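Local coordinates for protein exodeoxyribonuclease III (Neisseria meningitidis, PDB 2JC4) that probably acts as a magnesium- or manganese-dependent DNA repair nuclease that removes nucleotides from the 3' ends of double-stranded DNA, at residues Ile29-Glu34 with Val65-Arg70; Val104-Gly109 with Gly145-Ala150; Val232-Glu237 with Ala248-Glu253. All coordinates share one frame; numbering follows the deposited sequence.

Contact 1 (Ile29-Glu34 with Val65-Arg70); sequences ILVLQE and VAIVSR. With MG (magnesium ion), chain B.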
loop_
_atom_site.group_PDB
_atom_site.type_symbol
_atom_site.label_atom_id
_atom_site.label_comp_id
_atom_site.label_asym_id
_atom_site.label_seq_id
_atom_site.Cartn_x
_atom_site.Cartn_y
_atom_site.Cartn_z
ATOM N N ILE A 29 -5.282 3.844 11.726
ATOM C CA ILE A 29 -4.685 4.542 10.582
ATOM C C ILE A 29 -5.104 3.787 9.342
ATOM O O ILE A 29 -4.955 2.572 9.312
ATOM C CB ILE A 29 -3.144 4.523 10.651
ATOM C CG1 ILE A 29 -2.680 5.304 11.880
ATOM C CG2 ILE A 29 -2.482 5.186 9.394
ATOM C CD1 ILE A 29 -1.245 4.919 12.308
ATOM N N LEU A 30 -5.676 4.498 8.366
ATOM C CA LEU A 30 -6.017 3.938 7.049
ATOM C C LEU A 30 -5.226 4.715 6.005
ATOM O O LEU A 30 -5.322 5.939 5.937
ATOM C CB LEU A 30 -7.510 4.088 6.754
ATOM C CG LEU A 30 -8.048 3.790 5.351
ATOM C CD1 LEU A 30 -7.765 2.327 5.008
ATOM C CD2 LEU A 30 -9.548 4.091 5.245
ATOM N N VAL A 31 -4.408 4.027 5.230
ATOM C CA VAL A 31 -3.718 4.679 4.113
ATOM C C VAL A 31 -4.323 4.187 2.789
ATOM O O VAL A 31 -4.687 2.998 2.678
ATOM C CB VAL A 31 -2.191 4.516 4.202
ATOM C CG1 VAL A 31 -1.653 4.867 5.607
ATOM C CG2 VAL A 31 -1.705 3.109 3.785
ATOM N N LEU A 32 -4.408 5.096 1.814
ATOM C CA LEU A 32 -5.089 4.883 0.551
ATOM C C LEU A 32 -4.173 5.155 -0.618
ATOM O O LEU A 32 -3.324 6.064 -0.548
ATOM C CB LEU A 32 -6.314 5.845 0.409
ATOM C CG LEU A 32 -7.270 5.832 1.596
ATOM C CD1 LEU A 32 -8.369 6.878 1.401
ATOM C CD2 LEU A 32 -7.897 4.450 1.673
ATOM N N GLN A 33 -4.347 4.350 -1.675
ATOM C CA GLN A 33 -3.708 4.566 -2.979
ATOM C C GLN A 33 -4.774 4.622 -4.105
ATOM O O GLN A 33 -5.874 4.059 -3.991
ATOM C CB GLN A 33 -2.698 3.454 -3.296
ATOM C CG GLN A 33 -1.687 3.200 -2.184
ATOM C CD GLN A 33 -2.224 2.209 -1.154
ATOM O OE1 GLN A 33 -2.911 1.259 -1.490
ATOM N NE2 GLN A 33 -1.910 2.445 0.106
ATOM N N GLU A 34 -4.386 5.249 -5.213
ATOM C CA GLU A 34 -5.235 5.447 -6.376
ATOM C C GLU A 34 -6.443 6.280 -6.008
ATOM O O GLU A 34 -7.596 5.939 -6.329
ATOM C CB GLU A 34 -5.611 4.123 -7.062
ATOM C CG GLU A 34 -4.433 3.481 -7.750
ATOM C CD GLU A 34 -4.842 2.397 -8.731
ATOM O OE1 GLU A 34 -5.950 2.460 -9.324
ATOM O OE2 GLU A 34 -4.045 1.468 -8.898
ATOM N N VAL A 65 -2.315 9.458 -3.220
ATOM C CA VAL A 65 -2.124 8.719 -1.958
ATOM C C VAL A 65 -2.634 9.560 -0.763
ATOM O O VAL A 65 -2.551 10.806 -0.788
ATOM C CB VAL A 65 -0.617 8.329 -1.719
ATOM C CG1 VAL A 65 -0.215 7.173 -2.602
ATOM C CG2 VAL A 65 0.342 9.539 -1.970
ATOM N N ALA A 66 -3.188 8.916 0.248
ATOM C CA ALA A 66 -3.688 9.663 1.407
ATOM C C ALA A 66 -3.408 8.900 2.682
ATOM O O ALA A 66 -3.283 7.691 2.640
ATOM C CB ALA A 66 -5.210 9.916 1.264
ATOM N N ILE A 67 -3.320 9.615 3.806
ATOM C CA ILE A 67 -3.230 9.010 5.154
ATOM C C ILE A 67 -4.387 9.563 5.983
ATOM O O ILE A 67 -4.578 10.783 6.068
ATOM C CB ILE A 67 -1.897 9.296 5.869
ATOM C CG1 ILE A 67 -0.719 8.684 5.098
ATOM C CG2 ILE A 67 -1.952 8.781 7.292
ATOM C CD1 ILE A 67 0.642 9.178 5.543
ATOM N N VAL A 68 -5.161 8.664 6.562
ATOM C CA VAL A 68 -6.390 9.069 7.272
ATOM C C VAL A 68 -6.291 8.482 8.673
ATOM O O VAL A 68 -6.016 7.287 8.816
ATOM C CB VAL A 68 -7.629 8.525 6.558
ATOM C CG1 VAL A 68 -8.891 8.941 7.293
ATOM C CG2 VAL A 68 -7.653 8.952 5.075
ATOM N N SER A 69 -6.458 9.309 9.710
ATOM C CA SER A 69 -6.209 8.819 11.060
ATOM C C SER A 69 -7.002 9.596 12.102
ATOM O O SER A 69 -7.351 10.748 11.876
ATOM C CB SER A 69 -4.706 8.898 11.384
ATOM O OG SER A 69 -4.190 10.204 11.115
ATOM N N ARG A 70 -7.304 8.971 13.233
ATOM C CA ARG A 70 -7.984 9.751 14.274
ATOM C C ARG A 70 -6.987 10.626 15.034
ATOM O O ARG A 70 -7.374 11.672 15.558
ATOM C CB ARG A 70 -8.932 8.922 15.154
ATOM C CG ARG A 70 -10.297 8.744 14.419
ATOM C CD ARG A 70 -11.527 8.699 15.296
ATOM N NE ARG A 70 -12.027 10.036 15.612
ATOM C CZ ARG A 70 -13.251 10.280 16.063
ATOM N NH1 ARG A 70 -14.108 9.271 16.208
ATOM N NH2 ARG A 70 -13.623 11.529 16.351
HETATM MG MG MG B . -6.823 0.707 -10.629
HETATM O O HOH W 1 -4.778 -0.077 -10.751
HETATM O O HOH W 2 -7.629 -1.085 -11.641
HETATM O O HOH W 3 -6.534 1.879 -12.469
HETATM O O HOH W 4 -6.750 -0.296 -8.638
#
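Leu30 with Val68 and Leu32 with Ala66 are the hydrogen-bonded pairs of an antiparallel ladder whose strand axes approach to 4.7 Å and run at 166°. Both strands belong to one of the two sheets of the DNase I-like alpha/beta sandwich. The straightest rung runs from Leu30 N to Val68 O, 2.8 Å long. On the face toward the second sheet, branched residues suit the extended backbone and fill the sandwich core: Ile67 lies alongside Val31, CG1 to CG1 at 4.0 Å, and its CG2 reaches Ile29 CG2 at 4.2 Å. All three press toward strands 91-96 and 99-105. Farther along this face, Gln33 turns its amide to Asn103 and Thr5, which satisfy a buried NE2. The opposite face, with Leu30, Leu32, Ala66 and Val68, is apolar. There Leu32 CB lies beside Ala66 CB (4.3 Å); with CG anti to the carbonyl carbon (chi1 -51°), Leu32 CD1 reaches Val68 CG2. Phe42 and Trp52 cover Ala66 and Val68. Just past the strand end, Glu34 has an extended carboxylate arm: OE1 binds magnesium at 2.4 Å, together with Asn9 OD1 and four waters, while OE2 accepts from a metal-bound water and from Asn7 ND2.

Contact 2 (Val104-Gly109 with Gly145-Ala150); sequences VYCVNG and GDFNIA. With ACT (acetate ion), chain F.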
loop_
_atom_site.group_PDB
_atom_site.type_symbol
_atom_site.label_atom_id
_atom_site.label_comp_id
_atom_site.label_asym_id
_atom_site.label_seq_id
_atom_site.Cartn_x
_atom_site.Cartn_y
_atom_site.Cartn_z
ATOM N N VAL A 104 2.820 4.186 0.009
ATOM C CA VAL A 104 3.285 4.160 -1.363
ATOM C C VAL A 104 2.226 3.592 -2.316
ATOM O O VAL A 104 1.554 2.604 -2.018
ATOM C CB VAL A 104 4.615 3.324 -1.481
ATOM C CG1 VAL A 104 5.785 4.100 -0.903
ATOM C CG2 VAL A 104 4.498 1.863 -0.822
ATOM N N TYR A 105 2.092 4.234 -3.459
ATOM C CA TYR A 105 1.428 3.630 -4.591
ATOM C C TYR A 105 2.546 3.431 -5.630
ATOM O O TYR A 105 2.906 4.378 -6.352
ATOM C CB TYR A 105 0.280 4.527 -5.140
ATOM C CG TYR A 105 -0.193 3.963 -6.450
ATOM C CD1 TYR A 105 -0.504 2.603 -6.547
ATOM C CD2 TYR A 105 -0.251 4.754 -7.622
ATOM C CE1 TYR A 105 -0.904 2.032 -7.778
ATOM C CE2 TYR A 105 -0.670 4.184 -8.855
ATOM C CZ TYR A 105 -0.962 2.823 -8.910
ATOM O OH TYR A 105 -1.318 2.208 -10.100
ATOM N N CYS A 106 3.151 2.233 -5.653
ATOM C CA CYS A 106 4.377 2.015 -6.414
ATOM C C CYS A 106 4.055 1.876 -7.887
ATOM O O CYS A 106 2.941 1.452 -8.268
ATOM C CB CYS A 106 5.119 0.753 -5.962
ATOM S SG CYS A 106 5.660 0.838 -4.228
ATOM N N VAL A 107 5.049 2.185 -8.703
ATOM C CA VAL A 107 4.901 2.085 -10.160
ATOM C C VAL A 107 4.476 0.676 -10.600
ATOM O O VAL A 107 5.139 -0.316 -10.284
ATOM C CB VAL A 107 6.199 2.508 -10.899
ATOM C CG1 VAL A 107 5.975 2.535 -12.407
ATOM C CG2 VAL A 107 6.664 3.878 -10.395
ATOM N N ASN A 108 3.392 0.603 -11.367
ATOM C CA ASN A 108 2.950 -0.654 -11.930
ATOM C C ASN A 108 4.031 -1.280 -12.814
ATOM O O ASN A 108 4.450 -2.421 -12.572
ATOM C CB ASN A 108 1.618 -0.476 -12.684
ATOM C CG ASN A 108 1.098 -1.803 -13.277
ATOM O OD1 ASN A 108 1.726 -2.386 -14.168
ATOM N ND2 ASN A 108 -0.015 -2.290 -12.745
ATOM N N GLY A 109 4.480 -0.538 -13.835
ATOM C CA GLY A 109 5.572 -1.001 -14.691
ATOM C C GLY A 109 5.091 -1.458 -16.052
ATOM O O GLY A 109 5.863 -1.433 -16.994
ATOM N N GLY A 145 1.545 -0.234 1.373
ATOM C CA GLY A 145 0.866 0.253 0.179
ATOM C C GLY A 145 0.797 -0.821 -0.886
ATOM O O GLY A 145 0.904 -2.018 -0.597
ATOM N N ASP A 146 0.546 -0.372 -2.114
ATOM C CA ASP A 146 0.472 -1.246 -3.259
ATOM C C ASP A 146 1.852 -1.199 -3.852
ATOM O O ASP A 146 2.277 -0.161 -4.367
ATOM C CB ASP A 146 -0.556 -0.682 -4.218
ATOM C CG ASP A 146 -0.692 -1.495 -5.495
ATOM O OD1 ASP A 146 0.049 -2.497 -5.690
ATOM O OD2 ASP A 146 -1.583 -1.114 -6.281
ATOM N N PHE A 147 2.581 -2.314 -3.740
ATOM C CA PHE A 147 3.950 -2.373 -4.206
ATOM C C PHE A 147 3.979 -2.848 -5.652
ATOM O O PHE A 147 4.989 -2.680 -6.297
ATOM C CB PHE A 147 4.825 -3.298 -3.330
ATOM C CG PHE A 147 5.116 -2.734 -1.980
ATOM C CD1 PHE A 147 4.134 -2.796 -0.979
ATOM C CD2 PHE A 147 6.365 -2.138 -1.694
ATOM C CE1 PHE A 147 4.355 -2.248 0.282
ATOM C CE2 PHE A 147 6.601 -1.601 -0.414
ATOM C CZ PHE A 147 5.586 -1.676 0.577
ATOM N N ASN A 148 2.863 -3.386 -6.161
ATOM C CA ASN A 148 2.840 -3.902 -7.537
ATOM C C ASN A 148 3.954 -4.909 -7.782
ATOM O O ASN A 148 4.443 -5.049 -8.886
ATOM C CB ASN A 148 2.918 -2.746 -8.553
ATOM C CG ASN A 148 1.551 -2.244 -8.950
ATOM O OD1 ASN A 148 0.679 -3.041 -9.379
ATOM N ND2 ASN A 148 1.331 -0.941 -8.810
ATOM N N ILE A 149 4.322 -5.621 -6.713
ATOM C CA ILE A 149 5.303 -6.697 -6.772
ATOM C C ILE A 149 4.800 -7.807 -5.843
ATOM O O ILE A 149 4.426 -7.569 -4.654
ATOM C CB ILE A 149 6.738 -6.257 -6.353
ATOM C CG1 ILE A 149 7.310 -5.183 -7.301
ATOM C CG2 ILE A 149 7.700 -7.532 -6.262
ATOM C CD1 ILE A 149 8.603 -4.568 -6.750
ATOM N N ALA A 150 4.816 -9.016 -6.406
ATOM C CA ALA A 150 4.447 -10.249 -5.734
ATOM C C ALA A 150 5.750 -10.944 -5.319
ATOM O O ALA A 150 6.500 -11.431 -6.165
ATOM C CB ALA A 150 3.642 -11.117 -6.692
HETATM C C ACT F . -2.443 -4.648 -11.832
HETATM O O ACT F . -1.685 -4.901 -12.792
HETATM O OXT ACT F . -3.403 -3.860 -12.037
HETATM C CH3 ACT F . -2.144 -5.287 -10.525
HETATM O O HOH W 5 -1.430 -0.443 -10.594
#
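Tyr105 and Asp146 both carry CG anti to the backbone N (chi1 170° and 178°), which lays the phenol ring and the carboxylate side by side on one face of a short parallel bridge. Asp146 OD2 meets the ring at its edge, in the ring plane, 3.5 Å from Tyr105 CE1. The same oxygen accepts from Asn7 ND2, while OD1 takes the backbone N of Asn148 on its anti side, closing an Asx turn that fixes the carboxylate's rotation. Two backbone bonds clamp the segments, the shorter from Cys106 N to Asp146 O at 2.9 Å. Gly145 makes the approach possible, since a beta carbon there would collide with Val104 O. Behind the polar face, Val104 CG2 sits over one face of the Phe147 ring, offset toward its rim and 4.0 Å from CZ, and Cys106 SG makes an oblique sulfur-aromatic contact with the same ring. Cys106 packs on helix 115-135 and the broad Phe147 ring on helix 170-180. After the turn, Asn148 swings its amide across to the other segment. ND2 donates in its amide plane to Cys106 O at 2.9 Å, a bond that settles which end of the amide is nitrogen. An acetate, probably from the crystallisation liquor, is held by Asn108 ND2 and His167 NE2, two donors consistent with a place able to receive an anionic group; Asn108 OD1 is held by Glu110 N. Tyr105, Asp146 and Asn148 are predicted catalytic-site residues, with Asn148 the likely transition-state stabiliser. The Asx turn and the Asn148-Cys106 bond hold Asp146 and Asn148 in position, and water 5 links Tyr105 OH (2.7 Å) to Asn108 ND2 (3.2 Å), which is consistent with a site largely ordered in the absence of DNA.

Contact 3 (Val232-Glu237 with Ala248-Glu253); sequences VRVDLE and APVTAE. With NA (sodium ion), chain D.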
loop_
_atom_site.group_PDB
_atom_site.type_symbol
_atom_site.label_atom_id
_atom_site.label_comp_id
_atom_site.label_asym_id
_atom_site.label_seq_id
_atom_site.Cartn_x
_atom_site.Cartn_y
_atom_site.Cartn_z
ATOM N N VAL A 232 -1.916 -10.177 10.733
ATOM C CA VAL A 232 -2.035 -9.441 9.489
ATOM C C VAL A 232 -3.123 -10.178 8.701
ATOM O O VAL A 232 -3.076 -11.407 8.591
ATOM C CB VAL A 232 -0.727 -9.463 8.662
ATOM C CG1 VAL A 232 -0.940 -8.728 7.363
ATOM C CG2 VAL A 232 0.388 -8.776 9.398
ATOM N N ARG A 233 -4.108 -9.444 8.189
ATOM C CA ARG A 233 -5.177 -10.101 7.477
ATOM C C ARG A 233 -5.564 -9.335 6.232
ATOM O O ARG A 233 -5.396 -8.113 6.174
ATOM C CB ARG A 233 -6.397 -10.293 8.399
ATOM C CG ARG A 233 -6.899 -9.064 9.039
ATOM C CD ARG A 233 -7.704 -9.380 10.311
ATOM N NE ARG A 233 -7.889 -8.162 11.088
ATOM C CZ ARG A 233 -7.273 -7.915 12.250
ATOM N NH1 ARG A 233 -6.461 -8.823 12.807
ATOM N NH2 ARG A 233 -7.486 -6.759 12.868
ATOM N N VAL A 234 -6.068 -10.065 5.247
ATOM C CA VAL A 234 -6.570 -9.450 4.008
ATOM C C VAL A 234 -8.092 -9.373 4.172
ATOM O O VAL A 234 -8.744 -10.396 4.463
ATOM C CB VAL A 234 -6.122 -10.240 2.732
ATOM C CG1 VAL A 234 -6.635 -9.562 1.413
ATOM C CG2 VAL A 234 -4.583 -10.401 2.688
ATOM N N ASP A 235 -8.650 -8.179 4.008
ATOM C CA ASP A 235 -10.077 -7.938 4.189
ATOM C C ASP A 235 -10.855 -8.309 2.939
ATOM O O ASP A 235 -11.236 -7.462 2.133
ATOM C CB ASP A 235 -10.313 -6.458 4.557
ATOM C CG ASP A 235 -11.784 -6.106 4.762
ATOM O OD1 ASP A 235 -12.672 -6.986 4.757
ATOM O OD2 ASP A 235 -12.065 -4.908 4.902
ATOM N N LEU A 236 -11.143 -9.592 2.803
ATOM C CA LEU A 236 -11.923 -10.078 1.663
ATOM C C LEU A 236 -13.432 -9.797 1.731
ATOM O O LEU A 236 -14.138 -9.919 0.712
ATOM C CB LEU A 236 -11.667 -11.572 1.467
ATOM C CG LEU A 236 -10.221 -11.921 1.113
ATOM C CD1 LEU A 236 -10.141 -13.387 0.787
ATOM C CD2 LEU A 236 -9.641 -11.114 -0.080
ATOM N N GLU A 237 -13.948 -9.476 2.921
ATOM C CA GLU A 237 -15.353 -9.023 3.027
ATOM C C GLU A 237 -15.554 -7.776 2.171
ATOM O O GLU A 237 -16.512 -7.683 1.392
ATOM C CB GLU A 237 -15.723 -8.709 4.487
ATOM C CG GLU A 237 -15.644 -9.947 5.373
ATOM C CD GLU A 237 -15.934 -9.654 6.824
ATOM O OE1 GLU A 237 -16.819 -8.798 7.102
ATOM O OE2 GLU A 237 -15.273 -10.303 7.671
ATOM N N ALA A 248 -8.055 -5.629 -2.246
ATOM C CA ALA A 248 -8.642 -5.763 -0.922
ATOM C C ALA A 248 -7.793 -4.974 0.076
ATOM O O ALA A 248 -6.564 -4.896 -0.096
ATOM C CB ALA A 248 -8.643 -7.261 -0.505
ATOM N N PRO A 249 -8.432 -4.415 1.123
ATOM C CA PRO A 249 -7.634 -3.775 2.178
ATOM C C PRO A 249 -6.768 -4.829 2.834
ATOM O O PRO A 249 -7.126 -6.015 2.830
ATOM C CB PRO A 249 -8.685 -3.279 3.194
ATOM C CG PRO A 249 -10.046 -3.287 2.450
ATOM C CD PRO A 249 -9.897 -4.358 1.369
ATOM N N VAL A 250 -5.621 -4.416 3.378
ATOM C CA VAL A 250 -4.774 -5.327 4.145
ATOM C C VAL A 250 -4.594 -4.626 5.494
ATOM O O VAL A 250 -4.322 -3.428 5.516
ATOM C CB VAL A 250 -3.383 -5.552 3.481
ATOM C CG1 VAL A 250 -2.500 -6.449 4.381
ATOM C CG2 VAL A 250 -3.542 -6.177 2.058
ATOM N N THR A 251 -4.733 -5.365 6.584
ATOM C CA THR A 251 -4.610 -4.789 7.920
ATOM C C THR A 251 -3.549 -5.520 8.771
ATOM O O THR A 251 -3.534 -6.756 8.846
ATOM C CB THR A 251 -5.992 -4.802 8.622
ATOM O OG1 THR A 251 -6.916 -4.034 7.861
ATOM C CG2 THR A 251 -5.905 -4.196 10.049
ATOM N N ALA A 252 -2.673 -4.746 9.426
ATOM C CA ALA A 252 -1.805 -5.278 10.457
ATOM C C ALA A 252 -2.262 -4.771 11.813
ATOM O O ALA A 252 -2.609 -3.587 11.957
ATOM C CB ALA A 252 -0.383 -4.879 10.212
ATOM N N GLU A 253 -2.249 -5.667 12.804
ATOM C CA GLU A 253 -2.617 -5.314 14.166
ATOM C C GLU A 253 -1.435 -5.543 15.098
ATOM O O GLU A 253 -0.781 -6.570 15.046
ATOM C CB GLU A 253 -3.840 -6.094 14.645
ATOM C CG GLU A 253 -4.353 -5.611 16.010
ATOM C CD GLU A 253 -5.734 -6.156 16.347
ATOM O OE1 GLU A 253 -6.310 -6.888 15.515
ATOM O OE2 GLU A 253 -6.239 -5.830 17.439
HETATM NA NA NA D . -9.147 -12.347 5.565
HETATM O O HOH W 6 -6.689 -12.863 5.496
HETATM O O HOH W 7 -11.490 -11.627 5.179
HETATM O O HOH W 8 -9.534 -14.258 4.213
#
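Glu253 OE1 is gripped by both terminal nitrogens of Arg233: NH2 forms the salt bridge at 2.9 Å, and NH1 adds a weak bond at 3.3 Å. The oxygen lies at the edge of the guanidinium, near its plane, but NH2 meets it from above the carboxylate, the two planes standing 78° apart. Arg233 gets there from the crowded position between its backbone N and carbonyl carbon (chi1 55°), after which the chain runs extended to NE, passing near Thr251. NH1 has a second salt-bridge partner in Asp231, so the arginine's charge is probably balanced by two carboxylates. The antiparallel ladder is built on paired bonds between Arg233 and Thr251, the shorter from Arg233 N to Thr251 O at 2.8 Å. Asp235 N continues the rungs to Pro249 O at 2.9 Å; proline fits here because its carbonyl, not a missing N-H, is what the partner needs. Just past the strand, Asp235 is the centre of an inverse gamma turn and stands at the N-cap of helix 236-239, its side chain capping a backbone N there; OD2 also bonds Thr238 OG1 and lies 3.6 Å from Pro249 CG. Val234 O binds a sodium ion at 2.3 Å, and three waters complete the listed ligands; two accept from the N of Val234 and of Leu236. On the inner face small and branched residues mesh: Ala248 CB wedges against Val234 CG1 at 3.6 Å, and the Val232 and Val250 side chains cross, CG1 to CG1 at 4.1 Å. In the six-stranded sheet 229-234 lies at one edge and 250-254 next to 2-7, where Thr251 OG1 bonds Thr4. Helix 187-191 covers Val232 and Val234, while Val250 and Ala252 face strand 217-221 of the other sheet.

Overall arrangement
From the N terminus the three contacts follow in series, none nesting in or crossing another. Contact 1 closes the loop from 34 to 65, which holds helix 44-48 and the edge strand 53-57. Contact 2 closes the beta-alpha-beta crossover in which helix 115-135 links the parallel strands 99-105 and 141-144 of the second sheet. Contact 3 closes a short connection through helix 236-239. Contacts 1 and 3 share the first sheet, on either side of strand 2-7, with centres about 14 Å apart. Contacts 1 and 2 touch across the sandwich, Glu34 and Gln33 packing on Tyr105 and its neighbours, so the metal ligand and the predicted catalytic residues lie close together, probably in the active site.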